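Local coordinates for protein putative laminarinase (Phanerochaete chrysosporium, PDB 2W39) that probably hydrolyses beta-1,3-glucosidic bonds in laminarin-type beta-glucans, as a secreted fungal glycoside hydrolase of family 16, at residues A1-G11 / S214-T226; A142-N154 / G161-N173. All coordinates share one frame; numbering follows the deposited sequence. Where two conformers were deposited one is given.

How the contacts relate
Two edges of one family 16 beta-sandwich illustrate how antiparallel pairing adapts to its place. Contact 1 joins the N-terminal strand to 218-220 in one sheet, on the side away from the substrate cleft; contact 2 pairs 149-152 with 165-168 at the border of the other sheet, beside the sugar-binding groove. Both are partly buried, with one set of side chains turned inward and another near solvent. Both share backbone bonds and bridging water; contact 1 adds a salt bridge at the chain terminus, contact 2 a methionine-arginine-valine cluster. Contact 2 is nested within the loop closed by contact 1, and the two touch where T226 CG2 packs 3.6 Å from M146 CA.

Contact 1: A1-G11 / S214-T226; sequences ATYHLEDNWVG and SGPATINTDNWGT
The imidazole of H4 meets T218 at its edge, where CD2 lies 3.1 Å from T218 OG1 near the ring plane, the side chains lying alongside. The phenol of Y3, on the buried side, is approached obliquely by T221 CG2 and I219 CD1, while T221 CG2 also rests over one face of the W224 indole, 3.6 Å above its plane and toward the rim. These groups flank an antiparallel pairing at the edge of one sheet of the family 16 beta-sandwich. Y3 and I219 form the hydrogen-bonded pair, Y3 N to I219 O and I219 N to Y3 O, both 3.0 Å, and Y3 CB packs against I219 CG1. L5 N donates to A217 O at 2.7 Å, bent to 140°. Y3 OH and T221 OG1 bond to OE2 and OE1 of E190, on strand 185-191 of the same sheet. N220 OD1 closes an Asx turn by accepting from D222 N. T221 OG1, set between its backbone N and carbonyl carbon (chi1 62°), faces the chain terminus and accepts from A1 N at 2.9 Å. The same terminal nitrogen makes a salt bridge to D222 OD2 at 3.0 Å, approaching from above the carboxylate plane.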
# COMPACT_ATOMS: atom_id res chain seq x y z
N ALA A 1 12.13 18.54 -6.24
CA ALA A 1 12.02 18.94 -7.68
C ALA A 1 10.59 19.33 -8.06
O ALA A 1 9.64 19.01 -7.35
CB ALA A 1 12.54 17.83 -8.60
N THR A 2 10.46 20.01 -9.19
CA THR A 2 9.15 20.38 -9.74
C THR A 2 8.66 19.30 -10.69
O THR A 2 9.41 18.80 -11.54
CB THR A 2 9.22 21.75 -10.47
OG1 THR A 2 9.57 22.76 -9.52
CG2 THR A 2 7.90 22.12 -11.10
N TYR A 3 7.39 18.94 -10.54
CA TYR A 3 6.76 17.92 -11.38
C TYR A 3 5.41 18.45 -11.81
O TYR A 3 4.85 19.37 -11.19
CB TYR A 3 6.57 16.59 -10.63
CG TYR A 3 7.81 15.96 -10.07
CD1 TYR A 3 8.47 14.93 -10.76
CD2 TYR A 3 8.31 16.32 -8.83
CE1 TYR A 3 9.58 14.32 -10.23
CE2 TYR A 3 9.44 15.70 -8.29
CZ TYR A 3 10.06 14.71 -9.02
OH TYR A 3 11.19 14.09 -8.52
N HIS A 4 4.85 17.81 -12.84
CA HIS A 4 3.56 18.23 -13.39
C HIS A 4 2.65 17.03 -13.53
O HIS A 4 3.10 15.89 -13.73
CB HIS A 4 3.76 18.94 -14.74
CG HIS A 4 4.59 20.17 -14.60
ND1 HIS A 4 5.95 20.17 -14.78
CD2 HIS A 4 4.26 21.41 -14.19
CE1 HIS A 4 6.42 21.39 -14.53
NE2 HIS A 4 5.41 22.16 -14.18
N LEU A 5 1.36 17.29 -13.46
CA LEU A 5 0.37 16.22 -13.45
C LEU A 5 0.50 15.32 -14.67
O LEU A 5 0.61 15.81 -15.81
CB LEU A 5 -1.02 16.83 -13.39
CG LEU A 5 -2.18 15.92 -13.07
CD1 LEU A 5 -2.03 15.27 -11.67
CD2 LEU A 5 -3.47 16.73 -13.17
N GLU A 6 0.48 14.02 -14.42
CA GLU A 6 0.55 12.98 -15.44
C GLU A 6 -0.76 12.18 -15.49
O GLU A 6 -1.22 11.81 -16.57
CB GLU A 6 1.77 12.07 -15.15
CG GLU A 6 1.94 10.86 -16.04
CD GLU A 6 2.18 11.19 -17.50
OE1 GLU A 6 2.57 12.32 -17.84
OE2 GLU A 6 2.01 10.27 -18.33
N ASP A 7 -1.32 11.88 -14.32
CA ASP A 7 -2.58 11.14 -14.20
C ASP A 7 -3.35 11.66 -13.01
O ASP A 7 -2.78 11.90 -11.95
CB ASP A 7 -2.33 9.65 -14.01
CG ASP A 7 -1.69 9.01 -15.22
OD1 ASP A 7 -2.40 8.81 -16.23
OD2 ASP A 7 -0.48 8.71 -15.17
N ASN A 8 -4.65 11.82 -13.20
CA ASN A 8 -5.53 12.27 -12.16
C ASN A 8 -6.66 11.28 -12.06
O ASN A 8 -7.57 11.28 -12.90
CB ASN A 8 -6.08 13.66 -12.51
CG ASN A 8 -6.92 14.24 -11.39
OD1 ASN A 8 -6.91 13.74 -10.27
ND2 ASN A 8 -7.66 15.30 -11.70
N TRP A 9 -6.62 10.42 -11.04
CA TRP A 9 -7.61 9.37 -10.92
C TRP A 9 -8.55 9.61 -9.75
O TRP A 9 -8.13 9.63 -8.59
CB TRP A 9 -6.92 8.02 -10.77
CG TRP A 9 -5.97 7.65 -11.88
CD1 TRP A 9 -6.18 7.74 -13.23
CD2 TRP A 9 -4.67 7.07 -11.72
NE1 TRP A 9 -5.09 7.26 -13.91
CE2 TRP A 9 -4.15 6.83 -13.01
CE3 TRP A 9 -3.88 6.77 -10.61
CZ2 TRP A 9 -2.88 6.28 -13.21
CZ3 TRP A 9 -2.64 6.20 -10.81
CH2 TRP A 9 -2.14 5.97 -12.10
N VAL A 10 -9.83 9.79 -10.09
CA VAL A 10 -10.89 9.98 -9.11
C VAL A 10 -12.09 9.13 -9.53
O VAL A 10 -12.46 9.12 -10.71
CB VAL A 10 -11.32 11.48 -9.06
CG1 VAL A 10 -12.52 11.68 -8.14
CG2 VAL A 10 -10.14 12.36 -8.61
N GLY A 11 -12.69 8.43 -8.58
CA GLY A 11 -13.98 7.76 -8.83
C GLY A 11 -13.94 6.81 -10.01
O GLY A 11 -13.08 5.93 -10.08
N SER A 214 -4.30 19.42 -1.93
CA SER A 214 -5.25 19.92 -2.94
C SER A 214 -5.03 19.42 -4.35
O SER A 214 -5.87 19.64 -5.22
CB SER A 214 -5.25 21.44 -2.93
OG SER A 214 -5.92 21.87 -1.77
N GLY A 215 -3.88 18.82 -4.60
CA GLY A 215 -3.62 18.24 -5.91
C GLY A 215 -3.61 19.18 -7.10
O GLY A 215 -4.22 18.87 -8.12
N PRO A 216 -2.90 20.32 -7.01
CA PRO A 216 -2.76 21.18 -8.18
C PRO A 216 -1.95 20.44 -9.24
O PRO A 216 -1.26 19.45 -8.94
CB PRO A 216 -1.94 22.36 -7.65
CG PRO A 216 -1.12 21.76 -6.55
CD PRO A 216 -2.13 20.84 -5.88
N ALA A 217 -1.98 20.93 -10.46
CA ALA A 217 -1.29 20.24 -11.54
C ALA A 217 0.23 20.43 -11.51
O ALA A 217 0.93 19.66 -12.16
CB ALA A 217 -1.87 20.63 -12.89
N THR A 218 0.73 21.44 -10.80
CA THR A 218 2.18 21.65 -10.62
C THR A 218 2.53 21.50 -9.15
O THR A 218 1.84 22.07 -8.29
CB THR A 218 2.60 23.05 -11.11
OG1 THR A 218 2.30 23.17 -12.51
CG2 THR A 218 4.07 23.27 -10.89
N ILE A 219 3.59 20.74 -8.86
CA ILE A 219 4.04 20.54 -7.48
C ILE A 219 5.54 20.73 -7.40
O ILE A 219 6.23 20.65 -8.42
CB ILE A 219 3.67 19.14 -6.92
CG1 ILE A 219 4.37 18.02 -7.73
CG2 ILE A 219 2.16 18.97 -6.85
CD1 ILE A 219 4.24 16.63 -7.11
N ASN A 220 6.02 21.00 -6.20
CA ASN A 220 7.45 21.12 -5.97
C ASN A 220 7.78 20.48 -4.62
O ASN A 220 7.44 21.01 -3.56
CB ASN A 220 7.86 22.59 -5.98
CG ASN A 220 9.35 22.80 -5.76
OD1 ASN A 220 10.10 21.87 -5.47
ND2 ASN A 220 9.79 24.04 -5.92
N THR A 221 8.44 19.32 -4.66
CA THR A 221 8.66 18.54 -3.45
C THR A 221 9.70 19.18 -2.53
O THR A 221 9.81 18.76 -1.38
CB THR A 221 9.06 17.08 -3.77
OG1 THR A 221 10.29 17.10 -4.51
CG2 THR A 221 7.99 16.40 -4.58
N ASP A 222 10.45 20.16 -3.03
CA ASP A 222 11.40 20.93 -2.21
C ASP A 222 10.71 21.57 -1.02
O ASP A 222 11.37 21.89 -0.02
CB ASP A 222 12.04 22.09 -3.02
CG ASP A 222 13.02 21.61 -4.08
OD1 ASP A 222 13.55 22.48 -4.82
OD2 ASP A 222 13.28 20.40 -4.19
N ASN A 223 9.40 21.77 -1.15
CA ASN A 223 8.58 22.48 -0.18
C ASN A 223 7.85 21.59 0.81
O ASN A 223 7.04 22.08 1.60
CB ASN A 223 7.58 23.36 -0.93
CG ASN A 223 8.26 24.46 -1.74
OD1 ASN A 223 9.32 24.96 -1.37
ND2 ASN A 223 7.65 24.83 -2.86
N TRP A 224 8.15 20.29 0.80
CA TRP A 224 7.33 19.33 1.52
C TRP A 224 7.83 18.95 2.91
O TRP A 224 7.19 18.16 3.61
CB TRP A 224 7.19 18.08 0.66
CG TRP A 224 6.30 18.29 -0.54
CD1 TRP A 224 5.85 19.48 -1.07
CD2 TRP A 224 5.78 17.26 -1.38
NE1 TRP A 224 5.06 19.24 -2.16
CE2 TRP A 224 5.01 17.88 -2.39
CE3 TRP A 224 5.91 15.87 -1.39
CZ2 TRP A 224 4.32 17.15 -3.37
CZ3 TRP A 224 5.25 15.14 -2.37
CH2 TRP A 224 4.45 15.78 -3.34
N GLY A 225 8.96 19.50 3.32
CA GLY A 225 9.55 19.14 4.60
C GLY A 225 10.20 17.76 4.57
O GLY A 225 10.29 17.08 3.54
N THR A 226 10.64 17.32 5.73
CA THR A 226 11.35 16.06 5.86
C THR A 226 10.42 14.88 5.61
O THR A 226 9.31 14.83 6.14
CB THR A 226 11.96 16.01 7.26
OG1 THR A 226 12.93 17.05 7.33
CG2 THR A 226 12.61 14.67 7.55
O HOH W 1 12.21 22.33 -7.78

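Contact 2: A142-N154 / G161-N173; sequences ASRTMTGHATNNN and GNTGCGVQAPTAN. With LGC (D-glucono-1,5-lactone), chain D.
Beside the sugar-binding cleft, the turn that carries N162 into the gluconolactone pocket leads into strand 165-168, which pairs with 149-152. In the conformer described, N162 ND2 hydrogen-bonds O2 of the neighbouring beta-D-glucopyranose and, weakly, O2 of the lactone at 3.4 Å; its OD1 is held by H133. H149 and Q168 make the hydrogen-bonded pair: H149 N reaches Q168 O, and Q168 N returns a nearly straight bond to H149 O at 2.8 Å. T151 N then donates to G166 O. This antiparallel pair extends the cleft-side sheet of the beta-sandwich, with 165-168 lying between 149-152 and 129-133; the C155-C165 disulfide closes the intervening loop. On the inward side M146 and V167 meet tip to tip, CE 4.0 Å from CG2, and M146 CE covers the centre of the R144 guanidinium, 3.6 Å above its plane. A bend at R144 chi2 (-85°) brings that group beneath M146 and to N153 OD1, which accepts from NH1 at its edge (2.9 Å) beside a water; NE binds F230 O. On the other side the T151 and Q168 side chains cross at about a right angle, T151 CG2 against Q168 CG in the conformer described, and a water joins T151 OG1 to Q168 OE1.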
# COMPACT_ATOMS: atom_id res chain seq x y z
N ALA A 142 22.67 3.73 8.30
CA ALA A 142 22.06 3.65 9.62
C ALA A 142 21.34 4.94 10.01
O ALA A 142 20.31 4.89 10.68
CB ALA A 142 23.12 3.32 10.67
N SER A 143 21.88 6.07 9.57
CA SER A 143 21.30 7.37 9.88
C SER A 143 21.07 8.14 8.59
O SER A 143 21.99 8.31 7.79
CB SER A 143 22.24 8.15 10.81
OG SER A 143 21.69 9.41 11.17
N ARG A 144 19.84 8.60 8.39
CA ARG A 144 19.53 9.52 7.31
C ARG A 144 18.29 10.31 7.68
O ARG A 144 17.50 9.90 8.53
CB ARG A 144 19.38 8.79 5.96
CG ARG A 144 18.13 7.91 5.79
CD ARG A 144 18.28 6.50 6.34
NE ARG A 144 17.22 5.68 5.76
CZ ARG A 144 16.99 4.40 6.05
NH1 ARG A 144 17.78 3.74 6.90
NH2 ARG A 144 15.96 3.78 5.47
N THR A 145 18.12 11.45 7.04
CA THR A 145 17.11 12.40 7.45
C THR A 145 15.69 11.95 7.06
O THR A 145 15.31 11.95 5.88
CB THR A 145 17.47 13.79 6.92
OG1 THR A 145 18.64 14.21 7.63
CG2 THR A 145 16.37 14.79 7.19
N MET A 146 14.91 11.64 8.10
CA MET A 146 13.52 11.22 7.94
C MET A 146 12.89 11.26 9.32
O MET A 146 13.61 11.29 10.33
CB MET A 146 13.44 9.81 7.35
CG MET A 146 14.06 8.73 8.22
SD MET A 146 14.21 7.21 7.29
CE MET A 146 14.90 6.12 8.54
N THR A 147 11.57 11.26 9.38
CA THR A 147 10.89 11.25 10.68
C THR A 147 10.62 9.85 11.23
O THR A 147 10.41 9.67 12.44
CB THR A 147 9.58 12.03 10.65
OG1 THR A 147 8.68 11.31 9.80
CG2 THR A 147 9.77 13.45 10.12
N GLY A 148 10.64 8.85 10.36
CA GLY A 148 10.40 7.47 10.77
C GLY A 148 11.64 6.76 11.28
O GLY A 148 12.75 7.31 11.31
N HIS A 149 11.44 5.49 11.64
CA HIS A 149 12.46 4.68 12.30
C HIS A 149 12.78 3.46 11.44
O HIS A 149 11.90 2.65 11.17
CB HIS A 149 11.94 4.24 13.68
CG HIS A 149 12.70 3.11 14.29
ND1 HIS A 149 13.91 3.31 14.92
CD2 HIS A 149 12.44 1.79 14.36
CE1 HIS A 149 14.37 2.14 15.36
NE2 HIS A 149 13.50 1.21 15.03
N ALA A 150 14.03 3.31 11.01
CA ALA A 150 14.44 2.17 10.20
C ALA A 150 14.39 0.88 11.01
O ALA A 150 14.78 0.87 12.18
CB ALA A 150 15.84 2.40 9.66
N THR A 151 13.94 -0.21 10.38
CA THR A 151 13.87 -1.53 11.04
C THR A 151 14.81 -2.61 10.50
O THR A 151 15.22 -3.52 11.22
CB THR A 151 12.48 -2.10 10.99
OG1 THR A 151 12.06 -2.14 9.62
CG2 THR A 151 11.53 -1.25 11.81
N ASN A 152 15.09 -2.54 9.21
CA ASN A 152 16.05 -3.42 8.53
C ASN A 152 16.66 -2.56 7.43
O ASN A 152 15.92 -1.87 6.72
CB ASN A 152 15.35 -4.63 7.89
CG ASN A 152 14.57 -5.48 8.89
OD1 ASN A 152 13.34 -5.58 8.81
ND2 ASN A 152 15.28 -6.10 9.83
N ASN A 153 17.98 -2.58 7.29
CA ASN A 153 18.65 -1.72 6.32
C ASN A 153 19.25 -2.45 5.12
O ASN A 153 19.98 -1.85 4.35
CB ASN A 153 19.68 -0.82 7.01
CG ASN A 153 19.01 0.30 7.78
OD1 ASN A 153 18.02 0.88 7.33
ND2 ASN A 153 19.57 0.64 8.93
N ASN A 154 18.94 -3.73 4.96
CA ASN A 154 19.33 -4.45 3.75
C ASN A 154 18.09 -4.68 2.91
O ASN A 154 17.17 -5.35 3.37
CB ASN A 154 19.99 -5.77 4.13
CG ASN A 154 20.39 -6.59 2.92
OD1 ASN A 154 20.35 -6.12 1.78
ND2 ASN A 154 20.79 -7.83 3.16
N GLY A 161 15.69 -12.05 3.80
CA GLY A 161 14.57 -12.95 4.11
C GLY A 161 13.27 -12.40 3.55
O GLY A 161 12.20 -12.63 4.10
N ASN A 162 13.28 -11.67 2.47
CA ASN A 162 12.16 -10.86 1.98
C ASN A 162 11.62 -10.03 3.07
O ASN A 162 10.48 -9.69 2.98
CB ASN A 162 10.98 -11.59 1.21
CG ASN A 162 10.12 -10.59 0.33
OD1 ASN A 162 10.65 -9.67 -0.14
ND2 ASN A 162 8.81 -10.78 0.18
N THR A 163 12.47 -9.52 3.96
CA THR A 163 11.85 -8.47 4.78
C THR A 163 11.87 -7.16 3.99
O THR A 163 11.04 -6.29 4.23
CB THR A 163 12.57 -8.20 6.11
OG1 THR A 163 13.90 -7.74 5.85
CG2 THR A 163 12.62 -9.45 6.98
N GLY A 164 12.85 -7.01 3.09
CA GLY A 164 13.13 -5.69 2.50
C GLY A 164 13.78 -4.76 3.53
O GLY A 164 13.99 -5.14 4.69
N CYS A 165 14.08 -3.53 3.10
CA CYS A 165 14.58 -2.51 4.02
C CYS A 165 13.43 -1.58 4.36
O CYS A 165 12.85 -0.93 3.49
CB CYS A 165 15.74 -1.72 3.41
SG CYS A 165 15.37 -0.99 1.78
N GLY A 166 13.05 -1.58 5.64
CA GLY A 166 11.81 -0.95 6.10
C GLY A 166 12.02 0.24 7.00
O GLY A 166 13.06 0.38 7.66
N VAL A 167 10.99 1.08 7.05
CA VAL A 167 10.92 2.22 7.94
C VAL A 167 9.52 2.23 8.52
O VAL A 167 8.53 2.11 7.79
CB VAL A 167 11.17 3.55 7.18
CG1 VAL A 167 10.98 4.77 8.10
CG2 VAL A 167 12.57 3.57 6.57
N GLN A 168 9.44 2.39 9.85
CA GLN A 168 8.16 2.52 10.55
C GLN A 168 7.79 4.00 10.70
O GLN A 168 8.61 4.80 11.16
CB GLN A 168 8.27 1.88 11.94
CG GLN A 168 8.65 0.41 11.94
CD GLN A 168 7.48 -0.51 11.71
OE1 GLN A 168 7.40 -1.21 10.69
NE2 GLN A 168 6.54 -0.52 12.66
N ALA A 169 6.56 4.36 10.34
CA ALA A 169 6.08 5.73 10.57
C ALA A 169 6.07 6.07 12.06
O ALA A 169 5.90 5.17 12.89
CB ALA A 169 4.71 5.93 9.98
N PRO A 170 6.25 7.35 12.41
CA PRO A 170 6.37 7.71 13.83
C PRO A 170 5.07 7.81 14.59
O PRO A 170 5.12 7.89 15.82
CB PRO A 170 7.05 9.08 13.78
CG PRO A 170 6.61 9.66 12.46
CD PRO A 170 6.57 8.49 11.53
N THR A 171 3.93 7.88 13.91
CA THR A 171 2.65 8.05 14.61
C THR A 171 1.69 6.89 14.40
O THR A 171 1.67 6.24 13.35
CB THR A 171 1.92 9.36 14.22
OG1 THR A 171 1.51 9.29 12.85
CG2 THR A 171 2.80 10.60 14.47
N ALA A 172 0.86 6.65 15.41
CA ALA A 172 -0.15 5.59 15.33
C ALA A 172 -1.15 5.83 14.20
O ALA A 172 -1.59 4.87 13.55
CB ALA A 172 -0.88 5.45 16.65
N ASN A 173 -1.50 7.09 13.97
CA ASN A 173 -2.54 7.42 13.01
C ASN A 173 -2.08 7.30 11.56
O ASN A 173 -2.83 7.60 10.64
CB ASN A 173 -3.18 8.78 13.31
CG ASN A 173 -2.22 9.95 13.11
OD1 ASN A 173 -1.13 9.81 12.54
ND2 ASN A 173 -2.64 11.13 13.57
C1 LGC D . 5.61 -7.11 0.05
C2 LGC D . 5.81 -8.35 -0.77
O5 LGC D . 4.46 -6.22 -0.12
O1 LGC D . 6.42 -6.83 0.92
O2 LGC D . 7.12 -8.34 -1.38
C3 LGC D . 4.70 -8.49 -1.82
O3 LGC D . 4.63 -9.85 -2.28
C4 LGC D . 3.36 -8.05 -1.24
O4 LGC D . 2.28 -8.41 -2.09
C5 LGC D . 3.43 -6.53 -1.07
C6 LGC D . 2.14 -5.87 -0.59
O6 LGC D . 1.65 -6.44 0.63
O HOH W 2 15.44 1.06 6.05
O HOH W 3 9.52 -1.59 8.92
O HOH W 4 11.81 -4.37 6.76